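Local coordinates for protein peroxiredoxin 5 (Alvinella pompejana, PDB 2XHF) that probably reduces hydrogen peroxide and organic hydroperoxides as an antioxidant thiol-dependent peroxidase of the peroxiredoxin 5 type, built on a thioredoxin-like fold, at residues P21-Y26 with H111-R116; G17-D22 with P35-F40; N59-E64 with P152-L157. All blocks are in the same frame, centred on the assembly; numbering follows the deposited sequence.

Contact 1. Residues P21-Y26 with H111-R116; sequences PDVLVY and HGEFTR
Pro-21 and Val-23 bring the apolar half of this contact to Phe-114, in the first turn of helix 113-118. The proline ring crosses Phe-114 at about a right angle and touches one corner of it, with CD of Pro-21 3.6 Å from CE1 of Phe-114. Pro-21 O lies at the edge of the same ring, near its plane. Val-23 CG2 also comes in at the edge, 3.7 Å from CB of Phe-114. CG of Phe-114 is anti to the backbone N (chi1 -178°), and the end of the side chain comes nearer to residues 21-23 than its base does; the ring is also touched by Ile-83 of the central sheet. A proline ring and a short branched valine are compact enough to lie against the edge of the phenyl ring.

Water carries the polar link between Glu-113 and Leu-24. Glu-113, its chain extended, slides past Val-23 and brings OE1 to two waters. One donates to both OE1 and Leu-24 O; the other donates to OE1 and accepts from Leu-24 N, at 2.9 Å. A single carboxylate oxygen thus serves both polar atoms of the Leu-24 backbone.

At the far end the Tyr-26 and His-111 side chains cross, with Tyr-26 OH 3.1 Å from His-111 NE2 and near the plane of the imidazole. His-111 O is gripped by NH2 and, at 2.9 Å, NH1 of Arg-116, while Gly-112 O lies over the guanidinium face. Gly-112, with its positive phi, is the N-cap, where a beta carbon would run into NH1 of Arg-116; Asp-109 accepts from Phe-114 N and Thr-115 OG1. His-111 also packs on Ser-125 of the second subunit.

An N-terminal hairpin, here strands 24-26 and 33-35, laid beside the thioredoxin-like core is characteristic of peroxiredoxins, and this contact joins it to a helix of that core.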
# COMPACT_ATOMS: atom_id res chain seq x y z
N PRO A 21 -1.31 19.32 13.70
CA PRO A 21 -0.53 19.84 12.57
C PRO A 21 -1.40 20.09 11.35
O PRO A 21 -2.24 19.28 10.99
CB PRO A 21 0.47 18.70 12.28
CG PRO A 21 0.62 18.02 13.59
CD PRO A 21 -0.74 18.08 14.23
N ASP A 22 -1.16 21.24 10.73
CA ASP A 22 -1.92 21.75 9.61
C ASP A 22 -1.19 21.30 8.35
O ASP A 22 -0.47 22.07 7.74
CB ASP A 22 -1.95 23.28 9.75
CG ASP A 22 -2.92 23.98 8.81
OD1 ASP A 22 -3.71 23.32 8.10
OD2 ASP A 22 -2.88 25.24 8.83
N VAL A 23 -1.35 20.03 7.98
CA VAL A 23 -0.67 19.51 6.80
C VAL A 23 -1.66 18.86 5.85
O VAL A 23 -2.79 18.53 6.23
CB VAL A 23 0.43 18.51 7.15
CG1 VAL A 23 1.30 19.02 8.30
CG2 VAL A 23 -0.17 17.23 7.50
N LEU A 24 -1.25 18.73 4.59
CA LEU A 24 -2.06 18.09 3.56
C LEU A 24 -2.11 16.59 3.74
O LEU A 24 -1.08 15.94 4.02
CB LEU A 24 -1.47 18.39 2.18
CG LEU A 24 -1.59 19.81 1.65
CD1 LEU A 24 -0.96 19.85 0.27
CD2 LEU A 24 -3.05 20.24 1.59
N VAL A 25 -3.30 16.03 3.61
CA VAL A 25 -3.47 14.60 3.53
C VAL A 25 -4.23 14.28 2.25
O VAL A 25 -4.74 15.16 1.56
CB VAL A 25 -4.18 14.02 4.77
CG1 VAL A 25 -3.33 14.24 5.99
CG2 VAL A 25 -5.55 14.65 4.93
N TYR A 26 -4.23 13.00 1.91
CA TYR A 26 -4.80 12.55 0.64
C TYR A 26 -5.95 11.60 0.91
O TYR A 26 -5.99 10.93 1.95
CB TYR A 26 -3.71 11.84 -0.18
CG TYR A 26 -2.55 12.74 -0.46
CD1 TYR A 26 -1.59 13.00 0.51
CD2 TYR A 26 -2.40 13.33 -1.71
CE1 TYR A 26 -0.53 13.85 0.25
CE2 TYR A 26 -1.36 14.18 -1.97
CZ TYR A 26 -0.43 14.43 -1.00
OH TYR A 26 0.62 15.28 -1.28
N HIS A 111 3.19 11.00 2.57
CA HIS A 111 4.60 11.34 2.73
C HIS A 111 5.06 11.18 4.18
O HIS A 111 6.21 11.46 4.49
CB HIS A 111 4.85 12.79 2.30
CG HIS A 111 4.37 13.10 0.92
ND1 HIS A 111 4.98 12.60 -0.22
CD2 HIS A 111 3.31 13.82 0.49
CE1 HIS A 111 4.34 13.03 -1.28
NE2 HIS A 111 3.32 13.77 -0.88
N GLY A 112 4.14 10.78 5.05
CA GLY A 112 4.41 10.69 6.47
C GLY A 112 4.56 12.05 7.14
O GLY A 112 5.05 12.15 8.27
N GLU A 113 4.09 13.10 6.48
CA GLU A 113 4.30 14.44 6.99
C GLU A 113 3.51 14.70 8.29
O GLU A 113 4.03 15.31 9.23
CB GLU A 113 3.94 15.49 5.94
CG GLU A 113 4.30 16.89 6.37
CD GLU A 113 4.02 17.93 5.31
OE1 GLU A 113 3.31 17.62 4.32
OE2 GLU A 113 4.51 19.06 5.46
N PHE A 114 2.26 14.24 8.34
CA PHE A 114 1.45 14.45 9.53
C PHE A 114 2.02 13.68 10.70
O PHE A 114 2.14 14.20 11.82
CB PHE A 114 -0.01 14.05 9.29
CG PHE A 114 -0.91 14.31 10.47
CD1 PHE A 114 -1.40 15.57 10.73
CD2 PHE A 114 -1.28 13.28 11.31
CE1 PHE A 114 -2.23 15.81 11.80
CE2 PHE A 114 -2.11 13.50 12.39
CZ PHE A 114 -2.60 14.77 12.63
N THR A 115 2.39 12.44 10.43
CA THR A 115 2.96 11.56 11.43
C THR A 115 4.25 12.15 12.01
O THR A 115 4.46 12.17 13.23
CB THR A 115 3.21 10.19 10.79
OG1 THR A 115 1.95 9.59 10.45
CG2 THR A 115 3.98 9.25 11.72
N ARG A 116 5.12 12.67 11.15
CA ARG A 116 6.35 13.29 11.64
C ARG A 116 6.04 14.54 12.45
O ARG A 116 6.68 14.79 13.48
CB ARG A 116 7.29 13.62 10.49
CG ARG A 116 8.07 12.41 10.02
CD ARG A 116 9.18 12.78 9.05
NE ARG A 116 8.67 13.50 7.88
CZ ARG A 116 8.16 12.93 6.80
NH1 ARG A 116 8.09 11.61 6.70
NH2 ARG A 116 7.70 13.69 5.81
O HOH W 1 1.52 15.71 3.23
O HOH W 2 1.43 19.61 3.90

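Contact 2. Residues G17-D22 with P35-F40; sequences GDIIPD and PIHDVF
Ile-19 opens the contact by placing CG2 3.5 Å from CE1 of His-37, its side chain crossing the imidazole at about a right angle. Ile-20 follows with both backbone and side chain. Its carbonyl oxygen accepts a nearly straight hydrogen bond from His-37 NE2 (2.8 Å, 167° at the hydrogen); the acceptor lies in the plane of the ring, although the N-H arrives from above the carbonyl plane. Its CG1, held between the backbone N and the carbonyl carbon (chi1 67°), runs past His-37 in the opposite sense, and CD1 continues to Ile-36 CG2, 4.0 Å away, and to Phe-40. Ile-20 and Phe-40 also lie on Ile-140 of the central sheet, and Ile-36 on Ile-83.

Pro-21 adds its carbonyl oxygen, 3.3 Å from CG2 of Ile-36. Asp-22 then covers one face of His-37: its carboxylate is stacked on the imidazole with the planes 8° apart, and CB makes a CH-pi contact, 4.0 Å from the ring centroid. A water accepts from His-37 N, at 2.9 Å, in the short, weakly bonded helix at about 37-40; its other leg, to Asp-22 OD1, is unusually short.

The bond to Ile-20 O requires a proton on NE2; that bond, with Asp-22 over one face, holds the imidazole in its rotation. The carboxylate would, if anything, make added positive charge on His-37 more tolerable.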
# COMPACT_ATOMS: atom_id res chain seq x y z
N GLY A 17 -5.21 20.43 24.13
CA GLY A 17 -5.28 21.86 23.88
C GLY A 17 -4.49 22.26 22.65
O GLY A 17 -4.71 23.34 22.11
N ASP A 18 -3.56 21.41 22.23
CA ASP A 18 -2.78 21.67 21.02
C ASP A 18 -3.65 21.65 19.77
O ASP A 18 -4.62 20.88 19.68
CB ASP A 18 -1.67 20.62 20.85
CG ASP A 18 -0.57 20.75 21.89
OD1 ASP A 18 -0.54 21.75 22.63
OD2 ASP A 18 0.29 19.84 21.94
N ILE A 19 -3.31 22.49 18.80
CA ILE A 19 -3.90 22.44 17.47
C ILE A 19 -3.15 21.35 16.70
O ILE A 19 -1.92 21.32 16.69
CB ILE A 19 -3.80 23.82 16.77
CG1 ILE A 19 -4.54 24.89 17.59
CG2 ILE A 19 -4.36 23.76 15.37
CD1 ILE A 19 -4.49 26.27 17.03
N ILE A 20 -3.87 20.44 16.06
CA ILE A 20 -3.18 19.39 15.29
C ILE A 20 -2.39 20.00 14.13
O ILE A 20 -2.75 21.07 13.62
CB ILE A 20 -4.16 18.29 14.76
CG1 ILE A 20 -5.12 18.86 13.69
CG2 ILE A 20 -4.94 17.64 15.93
CD1 ILE A 20 -6.07 17.81 13.09
N PRO A 21 -1.31 19.32 13.70
CA PRO A 21 -0.53 19.84 12.57
C PRO A 21 -1.40 20.09 11.35
O PRO A 21 -2.24 19.28 10.99
CB PRO A 21 0.47 18.70 12.28
CG PRO A 21 0.62 18.02 13.59
CD PRO A 21 -0.74 18.08 14.23
N ASP A 22 -1.16 21.24 10.73
CA ASP A 22 -1.92 21.75 9.61
C ASP A 22 -1.19 21.30 8.35
O ASP A 22 -0.47 22.07 7.74
CB ASP A 22 -1.95 23.28 9.75
CG ASP A 22 -2.92 23.98 8.81
OD1 ASP A 22 -3.71 23.32 8.10
OD2 ASP A 22 -2.88 25.24 8.83
N PRO A 35 -5.96 20.14 3.43
CA PRO A 35 -5.47 20.17 4.81
C PRO A 35 -6.33 19.30 5.70
O PRO A 35 -7.56 19.30 5.62
CB PRO A 35 -5.68 21.65 5.21
CG PRO A 35 -5.72 22.40 3.91
CD PRO A 35 -6.35 21.47 2.92
N ILE A 36 -5.68 18.57 6.58
CA ILE A 36 -6.44 17.76 7.53
C ILE A 36 -7.37 18.62 8.39
O ILE A 36 -8.40 18.15 8.87
CB ILE A 36 -5.51 16.88 8.38
CG1 ILE A 36 -6.33 15.81 9.12
CG2 ILE A 36 -4.63 17.68 9.32
CD1 ILE A 36 -5.48 14.76 9.81
N HIS A 37 -7.01 19.89 8.59
CA HIS A 37 -7.92 20.80 9.30
C HIS A 37 -9.32 20.88 8.69
O HIS A 37 -10.28 21.21 9.40
CB HIS A 37 -7.31 22.19 9.38
CG HIS A 37 -6.31 22.34 10.47
ND1 HIS A 37 -5.97 23.55 11.01
CD2 HIS A 37 -5.58 21.41 11.14
CE1 HIS A 37 -5.07 23.38 11.96
NE2 HIS A 37 -4.82 22.08 12.06
N ASP A 38 -9.45 20.60 7.39
CA ASP A 38 -10.78 20.61 6.79
C ASP A 38 -11.69 19.58 7.43
O ASP A 38 -12.90 19.75 7.46
CB ASP A 38 -10.73 20.31 5.29
CG ASP A 38 -10.10 21.41 4.46
OD1 ASP A 38 -9.82 22.52 4.98
OD2 ASP A 38 -9.93 21.17 3.25
N VAL A 39 -11.12 18.48 7.91
CA VAL A 39 -11.93 17.38 8.39
C VAL A 39 -12.62 17.74 9.71
O VAL A 39 -13.77 17.37 9.93
CB VAL A 39 -11.07 16.10 8.55
CG1 VAL A 39 -11.90 14.95 9.11
CG2 VAL A 39 -10.44 15.72 7.22
N PHE A 40 -11.93 18.49 10.57
CA PHE A 40 -12.44 18.76 11.92
C PHE A 40 -12.75 20.24 12.17
O PHE A 40 -13.10 20.60 13.27
CB PHE A 40 -11.47 18.22 12.98
CG PHE A 40 -11.15 16.77 12.82
CD1 PHE A 40 -12.04 15.79 13.26
CD2 PHE A 40 -9.95 16.38 12.27
CE1 PHE A 40 -11.76 14.45 13.12
CE2 PHE A 40 -9.66 15.02 12.11
CZ PHE A 40 -10.57 14.06 12.55
O HOH W 3 -4.43 20.97 7.93

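Contact 3. Residues N59-E64 with P152-L157; sequences NNHIPE and PDITGL
Two helix starts meet here, that of helix 62-67 and that of the C-terminal helix 156-165, and Glu-64 and His-61 of the first hold Thr-155, Gly-156 and Leu-157 at the second. Thr-155 is the N-cap residue, its OG1 accepting from Ala-158 N. Glu-64 adds a bond from outside the helix: OE1 accepts from Leu-157 N at 2.9 Å with an angle of 162° at the hydrogen, the N-H coming from above the carboxylate plane. The same oxygen is 3.2 Å from Gly-156 N. CG of Glu-64 is anti to the backbone N (chi1 -167°) and lies close over Gly-156, whose CA is 3.6 Å from that CG; glycine suits a place where a beta carbon would fall on the glutamate. A carboxylate fits here because the N-H groups of the helix's first turn, not used by the helix itself, would be expected to steady it.

His-61 lies one turn earlier. Ile-154 O sits over one ring face, toward the rim and 3.4 Å from CG of His-61, while CB of Asn-60 covers the opposite face. The tip of Ile-154 reaches the other end of the ring, CD1 3.6 Å from His-61 NE2, and Thr-155 CG2 lies near ND1. A water at the ring edge is 3.0 Å from His-61 ND1 and takes a weak bond from Gly-156 N.

In the thioredoxin-like fold of peroxiredoxins, the helix at whose N-terminal end the peroxidatic cysteine is normally carried and the C-terminal helix pack as neighbours; this contact joins their N-terminal ends.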
# COMPACT_ATOMS: atom_id res chain seq x y z
N ASN A 59 -7.04 -3.95 11.39
CA ASN A 59 -8.48 -4.10 11.53
C ASN A 59 -8.92 -4.56 12.91
O ASN A 59 -10.05 -4.99 13.09
CB ASN A 59 -9.04 -5.06 10.48
CG ASN A 59 -10.55 -4.93 10.31
OD1 ASN A 59 -11.14 -3.85 10.48
ND2 ASN A 59 -11.19 -6.03 9.97
N ASN A 60 -8.06 -4.40 13.90
CA ASN A 60 -8.39 -4.87 15.25
C ASN A 60 -9.46 -4.03 15.92
O ASN A 60 -10.25 -4.53 16.72
CB ASN A 60 -7.14 -4.92 16.14
CG ASN A 60 -6.30 -6.13 15.88
OD1 ASN A 60 -6.59 -6.92 14.98
ND2 ASN A 60 -5.23 -6.29 16.65
N HIS A 61 -9.49 -2.74 15.59
CA HIS A 61 -10.34 -1.80 16.32
C HIS A 61 -11.45 -1.19 15.51
O HIS A 61 -12.44 -0.73 16.06
CB HIS A 61 -9.46 -0.73 16.94
CG HIS A 61 -8.40 -1.29 17.82
ND1 HIS A 61 -8.69 -2.05 18.94
CD2 HIS A 61 -7.05 -1.24 17.74
CE1 HIS A 61 -7.56 -2.44 19.50
NE2 HIS A 61 -6.55 -1.96 18.81
N ILE A 62 -11.28 -1.18 14.19
CA ILE A 62 -12.31 -0.64 13.32
C ILE A 62 -13.70 -1.24 13.58
O ILE A 62 -14.68 -0.51 13.66
CB ILE A 62 -11.85 -0.70 11.86
CG1 ILE A 62 -10.86 0.46 11.64
CG2 ILE A 62 -13.05 -0.57 10.92
CD1 ILE A 62 -10.10 0.39 10.33
N PRO A 63 -13.81 -2.57 13.76
CA PRO A 63 -15.15 -3.12 14.00
C PRO A 63 -15.85 -2.49 15.21
O PRO A 63 -17.06 -2.24 15.13
CB PRO A 63 -14.87 -4.61 14.24
CG PRO A 63 -13.64 -4.86 13.49
CD PRO A 63 -12.80 -3.63 13.64
N GLU A 64 -15.13 -2.19 16.28
CA GLU A 64 -15.76 -1.58 17.45
C GLU A 64 -16.12 -0.12 17.21
O GLU A 64 -17.17 0.31 17.66
CB GLU A 64 -14.91 -1.70 18.70
CG GLU A 64 -15.69 -1.35 19.98
CD GLU A 64 -15.17 -2.08 21.20
OE1 GLU A 64 -14.21 -1.58 21.81
OE2 GLU A 64 -15.73 -3.15 21.53
N PRO A 152 -2.73 0.49 25.48
CA PRO A 152 -3.75 -0.34 24.82
C PRO A 152 -5.12 0.34 24.73
O PRO A 152 -6.07 -0.28 24.27
CB PRO A 152 -3.84 -1.57 25.74
CG PRO A 152 -3.09 -1.19 27.02
CD PRO A 152 -2.73 0.26 26.93
N ASP A 153 -5.21 1.59 25.17
CA ASP A 153 -6.48 2.32 25.20
C ASP A 153 -6.92 2.86 23.85
O ASP A 153 -7.35 4.02 23.77
CB ASP A 153 -6.37 3.51 26.16
CG ASP A 153 -6.24 3.08 27.59
OD1 ASP A 153 -5.10 2.80 28.03
OD2 ASP A 153 -7.28 3.04 28.29
N ILE A 154 -6.85 2.05 22.80
CA ILE A 154 -7.20 2.51 21.45
C ILE A 154 -8.35 1.69 20.87
O ILE A 154 -8.48 1.56 19.66
CB ILE A 154 -5.98 2.45 20.52
CG1 ILE A 154 -5.39 1.04 20.49
CG2 ILE A 154 -4.92 3.45 20.99
CD1 ILE A 154 -4.37 0.82 19.38
N THR A 155 -9.19 1.16 21.75
CA THR A 155 -10.36 0.41 21.31
C THR A 155 -11.53 1.36 21.04
O THR A 155 -11.45 2.55 21.35
CB THR A 155 -10.81 -0.61 22.37
OG1 THR A 155 -11.10 0.07 23.59
CG2 THR A 155 -9.73 -1.65 22.62
N GLY A 156 -12.61 0.85 20.45
CA GLY A 156 -13.78 1.69 20.27
C GLY A 156 -14.32 2.20 21.60
O GLY A 156 -14.64 3.38 21.78
N LEU A 157 -14.43 1.26 22.54
CA LEU A 157 -14.94 1.54 23.87
C LEU A 157 -14.13 2.64 24.54
O LEU A 157 -14.68 3.58 25.14
CB LEU A 157 -14.87 0.26 24.70
CG LEU A 157 -15.27 0.42 26.16
CD1 LEU A 157 -16.61 1.12 26.26
CD2 LEU A 157 -15.27 -0.92 26.87
O HOH W 4 -11.63 -2.33 19.60

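Contacts 1 and 2 form one continuous patch: their centres are 10 Å apart, they share Pro-21 and Asp-22, and a probable backbone hydrogen bond from Ile-36 N to Val-23 O, 2.9 Å long, ties them. Ile-36 CG2 also packs on Phe-114, so residues 19-26, helix 113-118 and the 35-40 turn share one packed surface. Contact 3 lies across the centre of the chain, about 23 Å from contact 1 and 22 Å from contact 2 between centres, its nearest atoms about 14 Å from either. Its 59-64 segment lies at the start of the helix where peroxiredoxins usually carry the peroxidatic cysteine, so of the three it is nearest in sequence to the expected active site.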